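Beta-mannosidase (Trichoderma harzianum, PDB 4CVU) probably hydrolyses terminal beta-linked mannose residues from the non-reducing ends of mannosides and oligosaccharides, as a glycoside hydrolase of family 2. Local coordinates at residues I351-G356 and C483-N488; W373-N378 and G589-E594; L889-G894 and V914-Q919; N902-V905 and K911-V914. All coordinates share one frame; numbering follows the deposited sequence.

Contact 1. Residues I351-G356 and C483-N488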
loop_
_atom_site.group_PDB
_atom_site.type_symbol
_atom_site.label_atom_id
_atom_site.label_comp_id
_atom_site.label_asym_id
_atom_site.label_seq_id
_atom_site.Cartn_x
_atom_site.Cartn_y
_atom_site.Cartn_z
ATOM N N ILE A 351 6.106 -11.537 46.879
ATOM C CA ILE A 351 5.977 -12.410 45.730
ATOM C C ILE A 351 7.158 -13.349 45.661
ATOM O O ILE A 351 8.295 -12.913 45.558
ATOM C CB ILE A 351 5.778 -11.622 44.413
ATOM C CG1 ILE A 351 5.529 -12.586 43.218
ATOM C CG2 ILE A 351 6.948 -10.682 44.137
ATOM C CD1 ILE A 351 4.208 -13.282 43.253
ATOM N N LEU A 352 6.865 -14.645 45.780
ATOM C CA LEU A 352 7.853 -15.694 45.761
ATOM C C LEU A 352 7.805 -16.459 44.447
ATOM O O LEU A 352 6.705 -16.849 43.999
ATOM C CB LEU A 352 7.532 -16.691 46.875
ATOM C CG LEU A 352 8.445 -17.932 46.954
ATOM C CD1 LEU A 352 9.850 -17.539 47.362
ATOM C CD2 LEU A 352 7.861 -18.919 47.950
ATOM N N PHE A 353 8.961 -16.672 43.832
ATOM C CA PHE A 353 9.105 -17.672 42.794
ATOM C C PHE A 353 9.757 -18.879 43.456
ATOM O O PHE A 353 10.879 -18.798 43.920
ATOM C CB PHE A 353 9.936 -17.198 41.600
ATOM C CG PHE A 353 10.361 -18.323 40.681
ATOM C CD1 PHE A 353 9.411 -19.103 40.025
ATOM C CD2 PHE A 353 11.703 -18.607 40.474
ATOM C CE1 PHE A 353 9.800 -20.163 39.200
ATOM C CE2 PHE A 353 12.100 -19.672 39.661
ATOM C CZ PHE A 353 11.152 -20.433 39.008
ATOM N N SER A 354 9.041 -19.998 43.459
ATOM C CA SER A 354 9.451 -21.194 44.179
ATOM C C SER A 354 9.968 -22.247 43.203
ATOM O O SER A 354 9.193 -22.766 42.401
ATOM C CB SER A 354 8.252 -21.738 44.968
ATOM O OG SER A 354 8.622 -22.915 45.673
ATOM N N SER A 355 11.262 -22.526 43.262
ATOM C CA SER A 355 11.929 -23.485 42.391
ATOM C C SER A 355 12.784 -24.543 43.107
ATOM O O SER A 355 13.580 -25.224 42.470
ATOM C CB SER A 355 12.817 -22.734 41.402
ATOM O OG SER A 355 13.562 -21.768 42.060
ATOM N N GLY A 356 12.628 -24.673 44.413
ATOM C CA GLY A 356 13.419 -25.611 45.212
ATOM C C GLY A 356 12.739 -26.944 45.235
ATOM O O GLY A 356 11.700 -27.132 44.558
ATOM N N CYS A 483 9.587 -11.394 39.597
ATOM C CA CYS A 483 10.794 -12.211 39.626
ATOM C C CYS A 483 11.772 -11.645 38.598
ATOM O O CYS A 483 11.389 -10.815 37.757
ATOM C CB CYS A 483 10.521 -13.684 39.294
ATOM S SG CYS A 483 9.893 -13.988 37.602
ATOM N N TRP A 484 13.032 -12.056 38.716
ATOM C CA TRP A 484 14.034 -11.811 37.706
ATOM C C TRP A 484 14.589 -13.143 37.273
ATOM O O TRP A 484 14.947 -13.974 38.106
ATOM C CB TRP A 484 15.199 -10.968 38.237
ATOM C CG TRP A 484 14.900 -9.538 38.307
ATOM C CD1 TRP A 484 14.740 -8.806 39.431
ATOM C CD2 TRP A 484 14.725 -8.632 37.200
ATOM N NE1 TRP A 484 14.496 -7.493 39.106
ATOM C CE2 TRP A 484 14.462 -7.362 37.744
ATOM C CE3 TRP A 484 14.738 -8.782 35.796
ATOM C CZ2 TRP A 484 14.236 -6.236 36.952
ATOM C CZ3 TRP A 484 14.534 -7.658 35.009
ATOM C CH2 TRP A 484 14.261 -6.407 35.580
ATOM N N MET A 485 14.671 -13.345 35.970
ATOM C CA MET A 485 15.352 -14.502 35.440
ATOM C C MET A 485 16.464 -13.984 34.545
ATOM O O MET A 485 16.350 -12.888 33.929
ATOM C CB MET A 485 14.371 -15.465 34.747
ATOM C CG MET A 485 13.209 -15.901 35.665
ATOM S SD MET A 485 12.686 -17.627 35.452
ATOM C CE MET A 485 11.320 -17.677 36.614
ATOM N N GLY A 486 17.570 -14.717 34.561
ATOM C CA GLY A 486 18.843 -14.266 33.969
ATOM C C GLY A 486 18.832 -14.164 32.455
ATOM O O GLY A 486 19.593 -13.383 31.850
ATOM N N GLY A 487 17.938 -14.926 31.820
ATOM C CA GLY A 487 17.863 -14.909 30.362
ATOM C C GLY A 487 17.101 -16.059 29.762
ATOM O O GLY A 487 16.737 -17.036 30.445
ATOM N N ASN A 488 16.878 -15.959 28.472
ATOM C CA ASN A 488 15.992 -16.877 27.781
ATOM C C ASN A 488 16.734 -18.060 27.181
ATOM O O ASN A 488 17.676 -17.911 26.466
ATOM C CB ASN A 488 15.191 -16.072 26.745
ATOM C CG ASN A 488 14.440 -16.940 25.771
ATOM O OD1 ASN A 488 13.545 -17.665 26.152
ATOM N ND2 ASN A 488 14.842 -16.906 24.507
#
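A Met-aromatic contact between Phe-353 and Met-485 joins strand 351-354, paired antiparallel with 374-377 in the sheet of the catalytic domain, to strand 481-485 of the probable (beta/alpha) barrel, as in family 2 hydrolases. Met-485 touches with its terminal methyl: CE sits over the centre of one face of the Phe-353 ring, 3.7 Å from the ring centroid and 13° off the normal, a CH-pi contact. SD lies further away and oblique, 5.1 Å from the same centroid. The bend of the methionine at chi2 (-143°) swings CE over the ring, and the two side chains meet at roughly a right angle. Nearer the backbone, Phe-353 CB rests on Cys-483 CB at 4.2 Å. Trp-373 meets the Phe-353 ring edge-to-face, and Ser-535 of strand 534-535 also touches it. An alanine in place of Phe-353 would probably leave the Met-485 methyl without its aromatic face and open a gap between the two strands. All three touching residues are buried, and the pair is held by dispersion and by the polarised methyl hydrogens facing the pi cloud, without any polar bond between the segments.

Contact 2. Residues W373-N378 and G589-E594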
loop_
_atom_site.group_PDB
_atom_site.type_symbol
_atom_site.label_atom_id
_atom_site.label_comp_id
_atom_site.label_asym_id
_atom_site.label_seq_id
_atom_site.Cartn_x
_atom_site.Cartn_y
_atom_site.Cartn_z
ATOM N N TRP A 373 8.018 -25.318 40.497
ATOM C CA TRP A 373 8.134 -24.119 39.654
ATOM C C TRP A 373 6.784 -23.433 39.735
ATOM O O TRP A 373 5.936 -23.714 38.950
ATOM C CB TRP A 373 8.501 -24.457 38.202
ATOM C CG TRP A 373 8.861 -23.298 37.374
ATOM C CD1 TRP A 373 8.051 -22.290 36.958
ATOM C CD2 TRP A 373 10.174 -22.990 36.866
ATOM N NE1 TRP A 373 8.770 -21.388 36.211
ATOM C CE2 TRP A 373 10.076 -21.784 36.151
ATOM C CE3 TRP A 373 11.400 -23.604 36.963
ATOM C CZ2 TRP A 373 11.156 -21.190 35.552
ATOM C CZ3 TRP A 373 12.499 -23.012 36.382
ATOM C CH2 TRP A 373 12.362 -21.795 35.657
ATOM N N HIS A 374 6.609 -22.562 40.713
ATOM C CA HIS A 374 5.384 -21.819 40.891
ATOM C C HIS A 374 5.576 -20.494 41.626
ATOM O O HIS A 374 6.616 -20.210 42.137
ATOM C CB HIS A 374 4.275 -22.656 41.544
ATOM C CG HIS A 374 4.483 -22.934 42.994
ATOM N ND1 HIS A 374 5.126 -24.060 43.451
ATOM C CD2 HIS A 374 4.123 -22.235 44.090
ATOM C CE1 HIS A 374 5.155 -24.039 44.761
ATOM N NE2 HIS A 374 4.554 -22.943 45.174
ATOM N N PHE A 375 4.509 -19.721 41.672
ATOM C CA PHE A 375 4.510 -18.433 42.295
ATOM C C PHE A 375 3.574 -18.423 43.515
ATOM O O PHE A 375 2.576 -19.134 43.520
ATOM C CB PHE A 375 4.078 -17.396 41.274
ATOM C CG PHE A 375 5.113 -17.092 40.227
ATOM C CD1 PHE A 375 5.212 -17.852 39.072
ATOM C CD2 PHE A 375 5.984 -16.016 40.390
ATOM C CE1 PHE A 375 6.152 -17.538 38.127
ATOM C CE2 PHE A 375 6.916 -15.700 39.432
ATOM C CZ PHE A 375 7.017 -16.465 38.321
ATOM N N GLU A 376 3.885 -17.612 44.517
ATOM C CA GLU A 376 3.018 -17.368 45.681
ATOM C C GLU A 376 2.870 -15.870 45.955
ATOM O O GLU A 376 3.861 -15.147 45.964
ATOM C CB GLU A 376 3.591 -18.027 46.919
ATOM C CG GLU A 376 3.722 -19.534 46.798
ATOM C CD GLU A 376 4.305 -20.186 48.025
ATOM O OE1 GLU A 376 4.497 -19.498 49.061
ATOM O OE2 GLU A 376 4.598 -21.400 47.950
ATOM N N ILE A 377 1.648 -15.408 46.185
ATOM C CA ILE A 377 1.413 -13.992 46.465
ATOM C C ILE A 377 0.934 -13.845 47.896
ATOM O O ILE A 377 -0.066 -14.399 48.273
ATOM C CB ILE A 377 0.447 -13.324 45.468
ATOM C CG1 ILE A 377 0.265 -11.818 45.707
ATOM C CG2 ILE A 377 -0.922 -13.963 45.497
ATOM C CD1 ILE A 377 1.392 -10.926 45.298
ATOM N N ASN A 378 1.710 -13.114 48.689
ATOM C CA ASN A 378 1.427 -12.938 50.096
ATOM C C ASN A 378 1.206 -14.311 50.754
ATOM O O ASN A 378 0.321 -14.471 51.515
ATOM C CB ASN A 378 0.221 -12.053 50.304
ATOM C CG ASN A 378 0.448 -10.648 49.815
ATOM O OD1 ASN A 378 1.512 -10.103 50.007
ATOM N ND2 ASN A 378 -0.565 -10.059 49.168
ATOM N N GLY A 589 4.441 -31.023 33.192
ATOM C CA GLY A 589 5.314 -30.194 34.024
ATOM C C GLY A 589 4.628 -29.417 35.135
ATOM O O GLY A 589 3.434 -29.585 35.376
ATOM N N ARG A 590 5.376 -28.564 35.810
ATOM C CA ARG A 590 4.873 -27.793 36.950
ATOM C C ARG A 590 4.265 -26.424 36.514
ATOM O O ARG A 590 3.564 -25.740 37.283
ATOM C CB ARG A 590 6.032 -27.502 37.909
ATOM C CG ARG A 590 6.849 -28.696 38.398
ATOM C CD ARG A 590 6.115 -29.588 39.398
ATOM N NE ARG A 590 7.058 -30.591 39.902
ATOM C CZ ARG A 590 6.746 -31.697 40.572
ATOM N NH1 ARG A 590 5.480 -31.998 40.868
ATOM N NH2 ARG A 590 7.728 -32.517 40.952
ATOM N N PHE A 591 4.538 -26.036 35.280
ATOM C CA PHE A 591 4.190 -24.669 34.809
ATOM C C PHE A 591 4.545 -24.640 33.350
ATOM O O PHE A 591 5.602 -25.148 32.965
ATOM C CB PHE A 591 5.065 -23.645 35.568
ATOM C CG PHE A 591 4.646 -22.189 35.397
ATOM C CD1 PHE A 591 4.894 -21.510 34.227
ATOM C CD2 PHE A 591 4.068 -21.490 36.464
ATOM C CE1 PHE A 591 4.530 -20.172 34.090
ATOM C CE2 PHE A 591 3.702 -20.156 36.333
ATOM C CZ PHE A 591 3.945 -19.503 35.142
ATOM N N ALA A 592 3.704 -24.011 32.522
ATOM C CA ALA A 592 3.947 -23.982 31.102
ATOM C C ALA A 592 4.209 -22.525 30.766
ATOM O O ALA A 592 3.292 -21.730 30.816
ATOM C CB ALA A 592 2.721 -24.492 30.364
ATOM N N ASN A 593 5.469 -22.177 30.517
ATOM C CA ASN A 593 5.859 -20.784 30.321
ATOM C C ASN A 593 5.896 -20.327 28.871
ATOM O O ASN A 593 6.006 -19.115 28.604
ATOM C CB ASN A 593 7.203 -20.510 31.012
ATOM C CG ASN A 593 8.396 -20.970 30.213
ATOM O OD1 ASN A 593 8.385 -22.028 29.630
ATOM N ND2 ASN A 593 9.469 -20.177 30.232
ATOM N N GLU A 594 5.825 -21.312 27.966
ATOM C CA GLU A 594 5.890 -21.134 26.494
ATOM C C GLU A 594 5.207 -22.257 25.746
ATOM O O GLU A 594 5.518 -23.446 25.949
ATOM C CB GLU A 594 7.337 -21.158 25.979
ATOM C CG GLU A 594 8.215 -20.014 26.351
ATOM C CD GLU A 594 9.490 -19.908 25.514
ATOM O OE1 GLU A 594 9.467 -20.274 24.326
ATOM O OE2 GLU A 594 10.527 -19.353 26.011
#
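Trp-373 and Phe-591 are brought together by like torsions: in each, CG stands opposite the backbone nitrogen, with chi1 of -170° in the tryptophan and -169° in the phenylalanine. The indole CD1 comes within 3.6 Å of Phe-591 CB, and the two side chains meet at about a right angle. The five-membered ring of Trp-373 and the ring of Phe-591 have planes inclined at 53°, neither stacked nor edge-to-face. Further out, Phe-591 CE2 reaches the edge of the Phe-375 ring, 3.9 Å from Phe-375 CD1, which makes the three residues one aromatic cluster. The backbone closes in too, Trp-373 O lying 3.5 Å from Phe-591 CB. Arg-590 lends only its root, CB packing at 3.9 Å on Trp-373 CB, while its guanidinium group is held by the carbonyls of Ile-566, Thr-368 and Glu-698. Pointing away from the cluster, His-374 NE2 donates to the anti lone pair of Glu-376 OE2. A serine at Phe-591 would probably remove the packing shared by Trp-373 and Phe-375 on this side and let their rings shift. The cluster ties residues 589-594 to strand 374-377, which lies between 351-354 and 380-389 in the sheet of the probable catalytic barrel; Trp-373 and His-374 form a classic beta bulge facing Ser-354, and Phe-591, near the weakly bonded strand of about 592-595, also packs on Ala-384 of strand 380-389.

Contact 3. Residues L889-G894 and V914-Q919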
loop_
_atom_site.group_PDB
_atom_site.type_symbol
_atom_site.label_atom_id
_atom_site.label_comp_id
_atom_site.label_asym_id
_atom_site.label_seq_id
_atom_site.Cartn_x
_atom_site.Cartn_y
_atom_site.Cartn_z
ATOM N N LEU A 889 -17.545 -12.344 14.588
ATOM C CA LEU A 889 -17.779 -10.941 14.270
ATOM C C LEU A 889 -16.472 -10.322 13.931
ATOM O O LEU A 889 -15.476 -10.591 14.599
ATOM C CB LEU A 889 -18.365 -10.256 15.484
ATOM C CG LEU A 889 -19.741 -10.806 15.928
ATOM C CD1 LEU A 889 -19.929 -10.579 17.407
ATOM C CD2 LEU A 889 -20.837 -10.144 15.162
ATOM N N THR A 890 -16.462 -9.458 12.910
ATOM C CA THR A 890 -15.283 -8.834 12.463
ATOM C C THR A 890 -15.597 -7.355 12.495
ATOM O O THR A 890 -16.507 -6.976 11.807
ATOM C CB THR A 890 -14.938 -9.211 10.983
ATOM O OG1 THR A 890 -14.779 -10.625 10.860
ATOM C CG2 THR A 890 -13.642 -8.506 10.566
ATOM N N HIS A 891 -14.883 -6.577 13.317
ATOM C CA HIS A 891 -14.981 -5.094 13.290
ATOM C C HIS A 891 -14.133 -4.526 12.146
ATOM O O HIS A 891 -13.150 -5.124 11.753
ATOM C CB HIS A 891 -14.580 -4.525 14.662
ATOM C CG HIS A 891 -13.113 -4.551 14.947
ATOM N ND1 HIS A 891 -12.268 -3.543 14.539
ATOM C CD2 HIS A 891 -12.351 -5.430 15.634
ATOM C CE1 HIS A 891 -11.043 -3.807 14.950
ATOM N NE2 HIS A 891 -11.070 -4.956 15.608
ATOM N N PRO A 892 -14.516 -3.355 11.600
ATOM C CA PRO A 892 -13.791 -2.819 10.477
ATOM C C PRO A 892 -12.484 -2.153 10.874
ATOM O O PRO A 892 -12.184 -1.998 12.058
ATOM C CB PRO A 892 -14.751 -1.750 9.929
ATOM C CG PRO A 892 -15.434 -1.248 11.139
ATOM C CD PRO A 892 -15.648 -2.502 11.967
ATOM N N ALA A 893 -11.752 -1.752 9.856
ATOM C CA ALA A 893 -10.509 -1.007 9.978
ATOM C C ALA A 893 -10.557 0.269 10.811
ATOM O O ALA A 893 -9.594 0.600 11.478
ATOM C CB ALA A 893 -9.937 -0.665 8.581
ATOM N N GLY A 894 -11.607 1.048 10.757
ATOM C CA GLY A 894 -11.471 2.391 11.435
ATOM C C GLY A 894 -11.610 2.435 12.969
ATOM O O GLY A 894 -11.645 3.527 13.576
ATOM N N VAL A 914 -23.874 -9.329 22.154
ATOM C CA VAL A 914 -22.413 -9.156 22.228
ATOM C C VAL A 914 -22.112 -7.674 22.218
ATOM O O VAL A 914 -22.451 -6.991 21.272
ATOM C CB VAL A 914 -21.721 -9.840 21.025
ATOM C CG1 VAL A 914 -20.223 -9.657 21.102
ATOM C CG2 VAL A 914 -22.050 -11.340 20.963
ATOM N N GLY A 915 -21.506 -7.176 23.293
ATOM C CA GLY A 915 -20.998 -5.790 23.341
ATOM C C GLY A 915 -19.557 -5.685 22.843
ATOM O O GLY A 915 -18.906 -6.694 22.585
ATOM N N PHE A 916 -19.078 -4.452 22.721
ATOM C CA PHE A 916 -17.754 -4.138 22.208
ATOM C C PHE A 916 -17.157 -3.056 23.094
ATOM O O PHE A 916 -17.802 -2.040 23.366
ATOM C CB PHE A 916 -17.870 -3.619 20.758
ATOM C CG PHE A 916 -16.548 -3.457 20.026
ATOM C CD1 PHE A 916 -15.981 -4.523 19.344
ATOM C CD2 PHE A 916 -15.915 -2.233 19.963
ATOM C CE1 PHE A 916 -14.781 -4.383 18.644
ATOM C CE2 PHE A 916 -14.729 -2.071 19.249
ATOM C CZ PHE A 916 -14.153 -3.156 18.603
ATOM N N THR A 917 -15.926 -3.276 23.537
ATOM C CA THR A 917 -15.151 -2.244 24.225
ATOM C C THR A 917 -14.498 -1.323 23.203
ATOM O O THR A 917 -13.544 -1.706 22.553
ATOM C CB THR A 917 -14.109 -2.917 25.108
ATOM O OG1 THR A 917 -14.796 -3.753 26.041
ATOM C CG2 THR A 917 -13.246 -1.913 25.845
ATOM N N LEU A 918 -15.065 -0.143 23.011
ATOM C CA LEU A 918 -14.577 0.793 22.021
ATOM C C LEU A 918 -13.391 1.518 22.612
ATOM O O LEU A 918 -13.547 2.274 23.552
ATOM C CB LEU A 918 -15.668 1.797 21.621
ATOM C CG LEU A 918 -15.318 2.838 20.558
ATOM C CD1 LEU A 918 -14.882 2.153 19.293
ATOM C CD2 LEU A 918 -16.523 3.725 20.276
ATOM N N GLN A 919 -12.202 1.286 22.067
ATOM C CA GLN A 919 -10.987 1.961 22.529
ATOM C C GLN A 919 -10.691 3.190 21.706
ATOM O O GLN A 919 -10.248 4.195 22.243
ATOM C CB GLN A 919 -9.792 1.044 22.505
ATOM C CG GLN A 919 -9.970 -0.145 23.400
ATOM C CD GLN A 919 -8.867 -1.145 23.264
ATOM O OE1 GLN A 919 -8.496 -1.501 22.155
ATOM N NE2 GLN A 919 -8.317 -1.601 24.393
#
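Leu-889 opens the contact at the end of strand 884-890, meeting Val-914 inside the Ig-fold domain, where the sheet of that strand faces the sheet that includes strand 911-921. The two aliphatic chains reach toward each other tip to tip, Leu-889 CD1 lying 3.8 Å from Val-914 CG1, and Phe-899 of strand 895-899 touches both. Two residues on, His-891 leaves the strand and meets Phe-916. Its CG lies between the backbone nitrogen and the carbonyl carbon (chi1 75°), which turns a face of the imidazole to the phenylalanine. The edge of Phe-916 points at that face in an offset edge-to-face pair, with the planes at 60° and CZ 4.0 Å above the histidine plane, toward its rim. His-891 CB adds an apolar touch, 4.0 Å from Phe-916 CE1. Phe-899 and Trp-927 meet the Phe-916 ring as well, so the pair is part of a larger aromatic group on this side of the domain. A bond to the next residue probably limits the imidazole's rotation: His-891 ND1 donates a 2.9 Å hydrogen bond to Pro-892 O, a bent one, with the carbonyl oxygen tilted out of the imidazole plane.

Contact 4. Residues N902-V905 and K911-V914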
loop_
_atom_site.group_PDB
_atom_site.type_symbol
_atom_site.label_atom_id
_atom_site.label_comp_id
_atom_site.label_asym_id
_atom_site.label_seq_id
_atom_site.Cartn_x
_atom_site.Cartn_y
_atom_site.Cartn_z
ATOM N N ASN A 902 -16.571 -14.004 21.144
ATOM C CA ASN A 902 -16.410 -14.266 19.727
ATOM C C ASN A 902 -16.020 -15.726 19.545
ATOM O O ASN A 902 -15.616 -16.367 20.518
ATOM C CB ASN A 902 -15.356 -13.323 19.111
ATOM C CG ASN A 902 -15.766 -12.789 17.766
ATOM O OD1 ASN A 902 -16.683 -13.311 17.146
ATOM N ND2 ASN A 902 -15.096 -11.744 17.302
ATOM N N ALA A 903 -16.148 -16.233 18.319
ATOM C CA ALA A 903 -15.880 -17.638 18.030
ATOM C C ALA A 903 -16.677 -18.548 18.941
ATOM O O ALA A 903 -16.113 -19.311 19.706
ATOM C CB ALA A 903 -14.383 -17.946 18.134
ATOM N N PHE A 904 -18.007 -18.457 18.842
ATOM C CA PHE A 904 -18.903 -19.214 19.699
ATOM C C PHE A 904 -19.924 -20.052 18.894
ATOM O O PHE A 904 -20.150 -19.845 17.692
ATOM C CB PHE A 904 -19.637 -18.272 20.669
ATOM C CG PHE A 904 -20.252 -17.048 20.012
ATOM C CD1 PHE A 904 -21.478 -17.121 19.379
ATOM C CD2 PHE A 904 -19.593 -15.823 20.043
ATOM C CE1 PHE A 904 -22.034 -16.000 18.789
ATOM C CE2 PHE A 904 -20.150 -14.697 19.450
ATOM C CZ PHE A 904 -21.381 -14.795 18.812
ATOM N N VAL A 905 -20.456 -21.069 19.543
ATOM C CA VAL A 905 -21.523 -21.859 18.992
ATOM C C VAL A 905 -22.844 -21.193 19.262
ATOM O O VAL A 905 -23.080 -20.709 20.326
ATOM C CB VAL A 905 -21.530 -23.308 19.570
ATOM C CG1 VAL A 905 -22.749 -24.077 19.117
ATOM C CG2 VAL A 905 -20.270 -24.042 19.153
ATOM N N LYS A 911 -30.920 -16.212 21.171
ATOM C CA LYS A 911 -30.428 -14.893 20.847
ATOM C C LYS A 911 -29.207 -14.624 21.757
ATOM O O LYS A 911 -29.241 -14.855 22.970
ATOM C CB LYS A 911 -31.526 -13.833 21.041
ATOM C CG LYS A 911 -32.053 -13.196 19.752
ATOM C CD LYS A 911 -33.341 -13.820 19.229
ATOM C CE LYS A 911 -34.301 -12.733 18.747
ATOM N NZ LYS A 911 -35.470 -13.245 17.970
ATOM N N LYS A 912 -28.117 -14.207 21.140
ATOM C CA LYS A 912 -26.939 -13.793 21.863
ATOM C C LYS A 912 -26.719 -12.306 21.675
ATOM O O LYS A 912 -26.774 -11.799 20.570
ATOM C CB LYS A 912 -25.696 -14.545 21.376
ATOM C CG LYS A 912 -24.468 -14.087 22.162
ATOM C CD LYS A 912 -23.228 -14.842 21.791
ATOM C CE LYS A 912 -22.839 -15.851 22.851
ATOM N NZ LYS A 912 -22.066 -15.236 23.957
ATOM N N GLU A 913 -26.437 -11.633 22.775
ATOM C CA GLU A 913 -26.029 -10.257 22.754
ATOM C C GLU A 913 -24.512 -10.181 22.946
ATOM O O GLU A 913 -23.935 -10.890 23.785
ATOM C CB GLU A 913 -26.696 -9.502 23.874
ATOM C CG GLU A 913 -28.211 -9.506 23.787
ATOM C CD GLU A 913 -28.818 -8.715 24.916
ATOM O OE1 GLU A 913 -28.002 -8.271 25.756
ATOM O OE2 GLU A 913 -30.090 -8.548 24.966
ATOM N N VAL A 914 -23.874 -9.329 22.154
ATOM C CA VAL A 914 -22.413 -9.156 22.228
ATOM C C VAL A 914 -22.112 -7.674 22.218
ATOM O O VAL A 914 -22.451 -6.991 21.272
ATOM C CB VAL A 914 -21.721 -9.840 21.025
ATOM C CG1 VAL A 914 -20.223 -9.657 21.102
ATOM C CG2 VAL A 914 -22.050 -11.340 20.963
#
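Lys-912 lays its aliphatic chain over one face of Phe-904. It runs out straight as far as CD, which stands 3.5 Å from the ring centroid in a CH-pi contact and is offset toward the rim. The nearest ring carbon is CE1, only 3.4 Å from Lys-912 CD. Bends at chi3 (-105°) and chi4 then carry CE across the same face, 3.9 Å from Phe-904 CD1, and leave the ammonium group above the ring. NZ lies 4.8 Å from the centroid and 13° off the normal, a cation-pi contact, while a salt bridge to Asp-901 OD2 gives the same nitrogen a second partner. The aromatic face and the carboxylate together would tend to favour the charged form of the lysine. The two residues belong to facing sheets of the Ig-fold domain, Phe-904 on strand 904-906 and Lys-912 on strand 911-921. Where strand 904-906 begins, Ala-903 and Phe-904 form a G1 beta bulge opposite Thr-887. Phe-904 adopts a chi1 of 48°, from which its ring reaches the other sheet. Val-914 comes at the ring from the opposing sheet, its CG2 branch 4.1 Å from Phe-904 CZ and oblique to the plane. The backbone nitrogen of Asn-902 lies at the ring edge, in plane, and OD1 of that residue accepts a hydrogen bond from Leu-889 N and a weak one from Ala-903 N.

Overall arrangement
The four contacts form two pairs. Contacts 1 and 2, with centres 9 Å apart, share the sheet in which strands 351-354 and 374-377 run antiparallel, and their segments alternate along the chain, so sequence-distant parts of the catalytic barrel region interlock. Contacts 3 and 4 follow later in the sequence, with centres 14 Å apart; both lie in the C-terminal Ig-fold domain, both use strand 911-921 with Val-914 serving in each, and their strands 884-890 and 904-906 are neighbours in one sheet. The pairs do not touch: the centres of contacts 1 and 3 are about 38 Å apart, on opposite sides of the chain's centre, so each pair belongs to a different domain.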